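Long-range contact in methyl transferase from Methanosarcina acetivorans (Methanosarcina acetivorans, PDB 6MRO), which probably transfers methyl groups from S-adenosylmethionine, and binds S-adenosylhomocysteine and calcium ions: residues Gly40-Lys52 with Ala70-Phe83. The protein carries 1 engineered substitution. Sequence-based numbering, arbitrary orientation.
Sequences GCGRGENAIMLAK and AKAKAIERHVKVNF. With SAH (S-adenosyl-L-homocysteine), chain B.
Glu45 and Lys73 meet through bent side chains. Glu45 turns at chi2 (-73°), while Lys73 sets CG anti to its backbone N and folds at chi3 (-80°). These bends bring Lys73 NZ into a salt bridge 2.8 Å from Glu45 OE1, on the anti side but tilted out of the carboxylate plane. The same ammonium reaches Arg43 O at 3.0 Å, from above the carbonyl plane. Arg77 comes in extended. Its NH1 makes a second salt bridge, 3.1 Å from Glu45 OE2, from above the carboxylate plane, with OE2 close to the guanidinium plane. The two planes are turned 56° apart, and Lys73 CG covers one guanidinium face. A water joins Glu45 OE1 to Arg77 NH2, weakly on the arginine side. With an alanine here in place of Glu45, Lys73 would probably keep Arg43 O but share the loss of counter-charge with Arg77, whose guanidinium would be freer to turn.

Beneath this network, Ile48 CD1 packs 3.8 Å from Lys73 CB. Ala70 CB and Val81 CG1, from its own segment, cover the two faces of Phe83. Segment 40-52 brings Ala47 CB, Gly44 CA and, at the ring edge, Cys41 SG, 3.8 Å from Phe83 CD1. Ala51 CB presses tightly on Val79 CG1 at 3.3 Å.

Gly40 O accepts a hydrogen bond from SAH N at 2.7 Å. The helix after this glycine-rich loop packs on helix 64-76 and edge strand 82-85, as in Rossmann-like methyltransferases.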
ATOM      1  N   GLY A  40       0.406   2.914  -4.949  1.00 16.39           N
ATOM      2  CA  GLY A  40      -0.528   3.932  -4.496  1.00 15.94           C
ATOM      3  C   GLY A  40       0.044   4.696  -3.318  1.00 15.46           C
ATOM      4  O   GLY A  40      -0.610   4.833  -2.285  1.00 16.88           O
ATOM      5  N   CYS A  41       1.266   5.205  -3.477  1.00 15.57           N
ATOM      6  CA  CYS A  41       2.038   5.707  -2.352  1.00 15.31           C
ATOM      7  C   CYS A  41       1.561   7.061  -1.829  1.00 16.42           C
ATOM      8  O   CYS A  41       2.031   7.481  -0.765  1.00 17.29           O
ATOM      9  CB  CYS A  41       3.510   5.807  -2.734  1.00 15.60           C
ATOM     10  SG  CYS A  41       3.805   7.005  -4.084  1.00 18.40           S
ATOM     11  N   GLY A  42       0.689   7.756  -2.545  1.00 16.14           N
ATOM     12  CA  GLY A  42       0.235   9.043  -2.034  1.00 19.67           C
ATOM     13  C   GLY A  42       1.389  10.007  -1.829  1.00 16.73           C
ATOM     14  O   GLY A  42       2.344  10.045  -2.612  1.00 18.46           O
ATOM     15  N   ARG A  43       1.307  10.800  -0.754  1.00 18.25           N
ATOM     16  CA  ARG A  43       2.309  11.821  -0.456  1.00 17.62           C
ATOM     17  C   ARG A  43       3.523  11.274   0.294  1.00 17.41           C
ATOM     18  O   ARG A  43       4.280  12.064   0.878  1.00 18.09           O
ATOM     19  CB  ARG A  43       1.662  12.974   0.319  1.00 20.00           C
ATOM     20  CG  ARG A  43       0.909  13.895  -0.599  1.00 20.64           C
ATOM     21  CD  ARG A  43       0.099  14.955   0.135  1.00 23.24           C
ATOM     22  NE  ARG A  43      -0.337  15.984  -0.803  1.00 22.06           N
ATOM     23  CZ  ARG A  43      -1.535  16.557  -0.781  1.00 22.41           C
ATOM     24  NH1 ARG A  43      -1.836  17.505  -1.673  1.00 25.11           N
ATOM     25  NH2 ARG A  43      -2.462  16.134   0.084  1.00 22.59           N
ATOM     26  N   GLY A  44       3.709   9.946   0.310  1.00 16.68           N
ATOM     27  CA  GLY A  44       5.021   9.349   0.503  1.00 16.86           C
ATOM     28  C   GLY A  44       5.487   9.046   1.915  1.00 19.12           C
ATOM     29  O   GLY A  44       6.659   8.687   2.082  1.00 18.74           O
ATOM     30  N   GLU A  45       4.619   9.140   2.932  1.00 17.43           N
ATOM     31  CA  GLU A  45       5.079   8.916   4.306  1.00 17.27           C
ATOM     32  C   GLU A  45       5.624   7.498   4.505  1.00 17.11           C
ATOM     33  O   GLU A  45       6.728   7.314   5.035  1.00 16.98           O
ATOM     34  CB  GLU A  45       3.960   9.206   5.310  1.00 18.21           C
ATOM     35  CG  GLU A  45       3.577  10.656   5.364  1.00 19.15           C
ATOM     36  CD  GLU A  45       4.618  11.518   6.066  1.00 23.60           C
ATOM     37  OE1 GLU A  45       4.570  12.745   5.859  1.00 24.93           O
ATOM     38  OE2 GLU A  45       5.464  10.987   6.821  1.00 24.68           O
ATOM     39  N   ASN A  46       4.878   6.482   4.074  1.00 15.79           N
ATOM     40  CA  ASN A  46       5.356   5.116   4.281  1.00 15.59           C
ATOM     41  C   ASN A  46       6.605   4.844   3.455  1.00 17.45           C
ATOM     42  O   ASN A  46       7.523   4.150   3.910  1.00 17.04           O
ATOM     43  CB  ASN A  46       4.269   4.107   3.931  1.00 15.02           C
ATOM     44  CG  ASN A  46       3.114   4.134   4.913  1.00 16.06           C
ATOM     45  OD1 ASN A  46       3.329   4.270   6.117  1.00 18.30           O
ATOM     46  ND2 ASN A  46       1.890   3.940   4.412  1.00 15.16           N
ATOM     47  N   ALA A  47       6.652   5.382   2.236  1.00 16.38           N
ATOM     48  CA  ALA A  47       7.793   5.134   1.362  1.00 16.13           C
ATOM     49  C   ALA A  47       9.058   5.743   1.941  1.00 16.90           C
ATOM     50  O   ALA A  47      10.119   5.108   1.943  1.00 17.97           O
ATOM     51  CB  ALA A  47       7.509   5.706  -0.031  1.00 16.48           C
ATOM     52  N   ILE A  48       8.952   6.963   2.472  1.00 17.21           N
ATOM     53  CA  ILE A  48      10.104   7.610   3.087  1.00 21.43           C
ATOM     54  C   ILE A  48      10.551   6.829   4.314  1.00 21.50           C
ATOM     55  O   ILE A  48      11.749   6.667   4.568  1.00 21.21           O
ATOM     56  CB  ILE A  48       9.762   9.078   3.419  1.00 21.46           C
ATOM     57  CG1 ILE A  48       9.638   9.886   2.117  1.00 22.84           C
ATOM     58  CG2 ILE A  48      10.823   9.682   4.326  1.00 21.82           C
ATOM     59  CD1 ILE A  48       9.038  11.276   2.293  1.00 19.49           C
ATOM     60  N   MET A  49       9.601   6.310   5.082  1.00 19.55           N
ATOM     61  CA  MET A  49       9.964   5.523   6.254  0.50 21.85           C
ATOM     62  C   MET A  49      10.787   4.300   5.855  1.00 19.48           C
ATOM     63  O   MET A  49      11.813   3.993   6.482  1.00 21.09           O
ATOM     64  CB  MET A  49       8.695   5.125   7.009  0.50 22.37           C
ATOM     65  CG  MET A  49       8.971   4.468   8.332  0.50 25.10           C
ATOM     66  SD  MET A  49       9.067   2.696   8.086  0.50 26.67           S
ATOM     67  CE  MET A  49       7.362   2.308   7.691  0.50 23.23           C
ATOM     68  N   LEU A  50      10.355   3.587   4.819  1.00 20.22           N
ATOM     69  CA  LEU A  50      11.108   2.420   4.359  0.80 19.70           C
ATOM     70  C   LEU A  50      12.501   2.821   3.902  1.00 20.97           C
ATOM     71  O   LEU A  50      13.484   2.121   4.169  1.00 19.14           O
ATOM     72  CB  LEU A  50      10.363   1.732   3.215  0.80 19.96           C
ATOM     73  CG  LEU A  50       9.146   0.900   3.635  0.80 23.10           C
ATOM     74  CD1 LEU A  50       8.593   0.099   2.460  0.80 25.98           C
ATOM     75  CD2 LEU A  50       9.528  -0.009   4.770  0.80 24.05           C
ATOM     76  N   ALA A  51      12.596   3.962   3.207  1.00 18.56           N
ATOM     77  CA  ALA A  51      13.882   4.466   2.745  1.00 19.47           C
ATOM     78  C   ALA A  51      14.798   4.812   3.909  1.00 24.81           C
ATOM     79  O   ALA A  51      16.009   4.577   3.842  1.00 24.49           O
ATOM     80  CB  ALA A  51      13.661   5.684   1.838  1.00 22.70           C
ATOM     81  N   LYS A  52      14.249   5.372   4.994  0.50 24.16           N
ATOM     82  CA  LYS A  52      15.065   5.686   6.164  0.50 24.11           C
ATOM     83  C   LYS A  52      15.416   4.451   6.982  0.50 25.20           C
ATOM     84  O   LYS A  52      16.173   4.564   7.952  0.50 26.77           O
ATOM     85  CB  LYS A  52      14.356   6.709   7.065  0.50 23.50           C
ATOM     86  CG  LYS A  52      14.628   8.167   6.697  0.50 25.92           C
ATOM     87  CD  LYS A  52      14.253   9.113   7.836  0.50 28.46           C
ATOM     88  CE  LYS A  52      13.989  10.527   7.323  0.50 29.74           C
ATOM     89  NZ  LYS A  52      15.240  11.313   7.081  0.50 33.82           N
ATOM     90  N   ALA A  70       5.219  14.188  -2.621  1.00 21.79           N
ATOM     91  CA  ALA A  70       6.063  13.135  -2.057  1.00 20.12           C
ATOM     92  C   ALA A  70       7.532  13.413  -2.340  1.00 20.70           C
ATOM     93  O   ALA A  70       8.386  13.282  -1.453  1.00 23.62           O
ATOM     94  CB  ALA A  70       5.665  11.763  -2.627  1.00 19.25           C
ATOM     95  N   LYS A  71       7.836  13.798  -3.582  1.00 21.96           N
ATOM     96  CA  LYS A  71       9.208  14.124  -3.966  1.00 27.58           C
ATOM     97  C   LYS A  71       9.770  15.254  -3.113  1.00 25.72           C
ATOM     98  O   LYS A  71      10.894  15.162  -2.606  1.00 26.61           O
ATOM     99  CB  LYS A  71       9.256  14.503  -5.444  1.00 26.63           C
ATOM    100  CG  LYS A  71       9.058  13.365  -6.417  1.00 30.54           C
ATOM    101  CD  LYS A  71       9.089  13.903  -7.847  1.00 37.78           C
ATOM    102  CE  LYS A  71       9.183  12.781  -8.876  1.00 38.69           C
ATOM    103  NZ  LYS A  71       8.936  13.308 -10.246  1.00 39.98           N
ATOM    104  N   ALA A  72       9.001  16.335  -2.950  1.00 29.76           N
ATOM    105  CA  ALA A  72       9.467  17.473  -2.158  1.00 31.27           C
ATOM    106  C   ALA A  72       9.719  17.079  -0.706  1.00 27.24           C
ATOM    107  O   ALA A  72      10.656  17.576  -0.069  1.00 29.97           O
ATOM    108  CB  ALA A  72       8.448  18.609  -2.234  1.00 34.03           C
ATOM    109  N   LYS A  73       8.880  16.197  -0.166  1.00 25.37           N
ATOM    110  CA  LYS A  73       9.060  15.716   1.199  1.00 26.47           C
ATOM    111  C   LYS A  73      10.371  14.949   1.335  1.00 28.44           C
ATOM    112  O   LYS A  73      11.142  15.170   2.279  1.00 28.40           O
ATOM    113  CB  LYS A  73       7.870  14.826   1.572  1.00 29.13           C
ATOM    114  CG  LYS A  73       7.516  14.731   3.031  1.00 32.17           C
ATOM    115  CD  LYS A  73       6.304  13.787   3.212  1.00 31.17           C
ATOM    116  CE  LYS A  73       4.984  14.496   2.887  1.00 28.97           C
ATOM    117  NZ  LYS A  73       3.794  13.694   3.295  1.00 26.82           N
ATOM    118  N   ALA A  74      10.627  14.026   0.401  1.00 26.31           N
ATOM    119  CA  ALA A  74      11.878  13.279   0.406  1.00 29.86           C
ATOM    120  C   ALA A  74      13.080  14.212   0.291  1.00 30.87           C
ATOM    121  O   ALA A  74      14.092  14.020   0.975  1.00 33.60           O
ATOM    122  CB  ALA A  74      11.881  12.256  -0.733  1.00 29.63           C
ATOM    123  N   ILE A  75      12.984  15.233  -0.561  1.00 28.61           N
ATOM    124  CA  ILE A  75      14.075  16.196  -0.694  1.00 32.79           C
ATOM    125  C   ILE A  75      14.270  16.948   0.618  1.00 38.01           C
ATOM    126  O   ILE A  75      15.396  17.095   1.111  1.00 41.63           O
ATOM    127  CB  ILE A  75      13.794  17.153  -1.866  1.00 37.55           C
ATOM    128  CG1 ILE A  75      13.982  16.420  -3.199  1.00 40.08           C
ATOM    129  CG2 ILE A  75      14.692  18.390  -1.790  1.00 38.36           C
ATOM    130  CD1 ILE A  75      13.183  17.014  -4.338  1.00 41.63           C
ATOM    131  N   GLU A  76      13.168  17.409   1.215  1.00 38.55           N
ATOM    132  CA  GLU A  76      13.244  18.111   2.492  1.00 41.16           C
ATOM    133  C   GLU A  76      13.882  17.246   3.569  1.00 39.68           C
ATOM    134  O   GLU A  76      14.693  17.731   4.365  1.00 39.19           O
ATOM    135  CB  GLU A  76      11.846  18.557   2.930  1.00 43.62           C
ATOM    136  CG  GLU A  76      11.858  19.686   3.939  1.00 46.90           C
ATOM    137  CD  GLU A  76      12.566  20.932   3.420  1.00 51.88           C
ATOM    138  OE1 GLU A  76      13.746  21.138   3.769  1.00 56.98           O
ATOM    139  OE2 GLU A  76      11.937  21.710   2.674  1.00 53.29           O
ATOM    140  N   ARG A  77      13.542  15.962   3.604  1.00 38.49           N
ATOM    141  CA  ARG A  77      14.014  15.076   4.656  1.00 38.51           C
ATOM    142  C   ARG A  77      15.288  14.326   4.281  1.00 35.70           C
ATOM    143  O   ARG A  77      15.663  13.382   4.987  1.00 39.75           O
ATOM    144  CB  ARG A  77      12.909  14.096   5.037  1.00 38.64           C
ATOM    145  CG  ARG A  77      11.666  14.816   5.508  1.00 39.01           C
ATOM    146  CD  ARG A  77      10.460  13.914   5.518  1.00 39.76           C
ATOM    147  NE  ARG A  77       9.270  14.627   5.975  1.00 40.94           N
ATOM    148  CZ  ARG A  77       8.087  14.053   6.184  1.00 41.85           C
ATOM    149  NH1 ARG A  77       7.929  12.753   5.970  1.00 38.77           N
ATOM    150  NH2 ARG A  77       7.061  14.783   6.596  1.00 46.67           N
ATOM    151  N   HIS A  78      15.950  14.726   3.193  1.00 31.66           N
ATOM    152  CA  HIS A  78      17.267  14.206   2.817  1.00 34.68           C
ATOM    153  C   HIS A  78      17.243  12.691   2.645  1.00 35.91           C
ATOM    154  O   HIS A  78      18.105  11.968   3.146  1.00 39.74           O
ATOM    155  CB  HIS A  78      18.329  14.632   3.832  1.00 40.12           C
ATOM    156  CG  HIS A  78      18.246  16.080   4.198  1.00 52.07           C
ATOM    157  ND1 HIS A  78      18.716  17.082   3.375  1.00 56.65           N
ATOM    158  CD2 HIS A  78      17.716  16.699   5.279  1.00 55.01           C
ATOM    159  CE1 HIS A  78      18.494  18.255   3.942  1.00 58.16           C
ATOM    160  NE2 HIS A  78      17.887  18.051   5.098  1.00 57.25           N
ATOM    161  N   VAL A  79      16.282  12.218   1.896  1.00 34.70           N
ATOM    162  CA  VAL A  79      16.140  10.814   1.665  1.00 33.60           C
ATOM    163  C   VAL A  79      15.948  10.571   0.182  1.00 31.36           C
ATOM    164  O   VAL A  79      15.342  11.322  -0.476  1.00 33.08           O
ATOM    165  CB  VAL A  79      14.929  10.284   2.461  1.00 36.53           C
ATOM    166  CG1 VAL A  79      14.685   8.848   2.144  1.00 37.65           C
ATOM    167  CG2 VAL A  79      15.106  10.463   3.926  1.00 40.87           C
ATOM    168  N   LYS A  80      16.484   9.486  -0.328  1.00 31.25           N
ATOM    169  CA  LYS A  80      16.362   9.182  -1.707  1.00 32.19           C
ATOM    170  C   LYS A  80      15.262   8.182  -1.922  1.00 34.24           C
ATOM    171  O   LYS A  80      15.280   7.151  -1.337  1.00 38.28           O
ATOM    172  CB  LYS A  80      17.637   8.539  -2.228  1.00 35.86           C
ATOM    173  CG  LYS A  80      18.884   9.379  -2.128  1.00 45.05           C
ATOM    174  CD  LYS A  80      18.831  10.644  -2.980  1.00 50.19           C
ATOM    175  CE  LYS A  80      20.092  11.478  -2.962  1.00 53.99           C
ATOM    176  NZ  LYS A  80      19.902  12.689  -3.807  1.00 54.81           N
ATOM    177  N   VAL A  81      14.288   8.526  -2.741  1.00 27.38           N
ATOM    178  CA  VAL A  81      13.208   7.650  -3.092  1.00 26.78           C
ATOM    179  C   VAL A  81      12.899   7.880  -4.548  1.00 25.59           C
ATOM    180  O   VAL A  81      12.984   8.986  -4.985  1.00 26.42           O
ATOM    181  CB  VAL A  81      11.909   7.913  -2.323  1.00 28.38           C
ATOM    182  CG1 VAL A  81      10.832   6.957  -2.782  1.00 25.93           C
ATOM    183  CG2 VAL A  81      12.084   7.814  -0.846  1.00 31.64           C
ATOM    184  N   ASN A  82      12.538   6.828  -5.275  1.00 21.34           N
ATOM    185  CA  ASN A  82      12.155   6.880  -6.689  1.00 22.64           C
ATOM    186  C   ASN A  82      10.630   6.993  -6.772  1.00 21.12           C
ATOM    187  O   ASN A  82       9.913   5.993  -6.804  1.00 24.04           O
ATOM    188  CB  ASN A  82      12.693   5.641  -7.402  1.00 23.16           C
ATOM    189  CG  ASN A  82      12.346   5.589  -8.877  1.00 25.96           C
ATOM    190  OD1 ASN A  82      12.381   6.592  -9.582  1.00 29.50           O
ATOM    191  ND2 ASN A  82      12.023   4.391  -9.354  1.00 28.66           N
ATOM    192  N   PHE A  83      10.121   8.228  -6.795  1.00 23.07           N
ATOM    193  CA  PHE A  83       8.681   8.477  -6.871  1.00 21.24           C
ATOM    194  C   PHE A  83       8.275   8.666  -8.327  1.00 24.12           C
ATOM    195  O   PHE A  83       8.865   9.492  -9.040  1.00 25.42           O
ATOM    196  CB  PHE A  83       8.294   9.721  -6.064  1.00 23.14           C
ATOM    197  CG  PHE A  83       8.179   9.483  -4.582  1.00 22.99           C
ATOM    198  CD1 PHE A  83       7.245   8.593  -4.075  1.00 22.65           C
ATOM    199  CD2 PHE A  83       9.002  10.166  -3.695  1.00 23.57           C
ATOM    200  CE1 PHE A  83       7.137   8.381  -2.709  1.00 21.06           C
ATOM    201  CE2 PHE A  83       8.899   9.965  -2.339  1.00 20.25           C
ATOM    202  CZ  PHE A  83       7.965   9.067  -1.841  1.00 21.01           C
TER
HETATM  203  N   SAH B 201      -0.715   4.992   0.433  1.00 14.59           N
HETATM  204  CA  SAH B 201      -1.045   6.413   0.657  1.00 14.90           C
HETATM  205  CB  SAH B 201      -2.272   6.810  -0.154  1.00 15.24           C
HETATM  206  CG  SAH B 201      -3.471   5.885   0.054  1.00 17.86           C
HETATM  207  SD  SAH B 201      -4.981   6.463  -0.755  1.00 18.28           S
HETATM  208  C   SAH B 201      -1.284   6.715   2.127  1.00 19.19           C
HETATM  209  O   SAH B 201      -1.334   5.799   2.962  1.00 17.37           O
HETATM  210  OXT SAH B 201      -1.444   7.890   2.493  1.00 20.22           O
HETATM  211  C5' SAH B 201      -4.865   5.411  -2.235  1.00 18.96           C
HETATM  212  C4' SAH B 201      -3.878   5.947  -3.273  1.00 19.05           C
HETATM  213  O4' SAH B 201      -3.865   5.069  -4.392  1.00 22.38           O
HETATM  214  C3' SAH B 201      -4.183   7.347  -3.802  1.00 16.93           C
HETATM  215  O3' SAH B 201      -3.022   8.142  -3.613  1.00 16.83           O
HETATM  216  C2' SAH B 201      -4.522   7.115  -5.268  1.00 19.04           C
HETATM  217  O2' SAH B 201      -4.146   8.170  -6.142  1.00 20.99           O
HETATM  218  C1' SAH B 201      -3.763   5.836  -5.574  1.00 17.40           C
HETATM  219  N9  SAH B 201      -4.296   5.025  -6.675  1.00 22.07           N
HETATM  220  C8  SAH B 201      -5.602   4.650  -6.905  1.00 23.00           C
HETATM  221  N7  SAH B 201      -5.630   3.865  -7.996  1.00 22.27           N
HETATM  222  C5  SAH B 201      -4.361   3.717  -8.449  1.00 22.76           C
HETATM  223  C6  SAH B 201      -3.811   3.030  -9.528  1.00 24.55           C
HETATM  224  N6  SAH B 201      -4.584   2.337 -10.355  1.00 26.03           N
HETATM  225  N1  SAH B 201      -2.458   3.079  -9.732  1.00 19.99           N
HETATM  226  C2  SAH B 201      -1.642   3.795  -8.876  1.00 19.05           C
HETATM  227  N3  SAH B 201      -2.181   4.489  -7.816  1.00 19.09           N
HETATM  228  C4  SAH B 201      -3.519   4.430  -7.610  1.00 19.76           C
HETATM  229  O   HOH W   1       4.428  15.241   6.876  1.00 30.00           O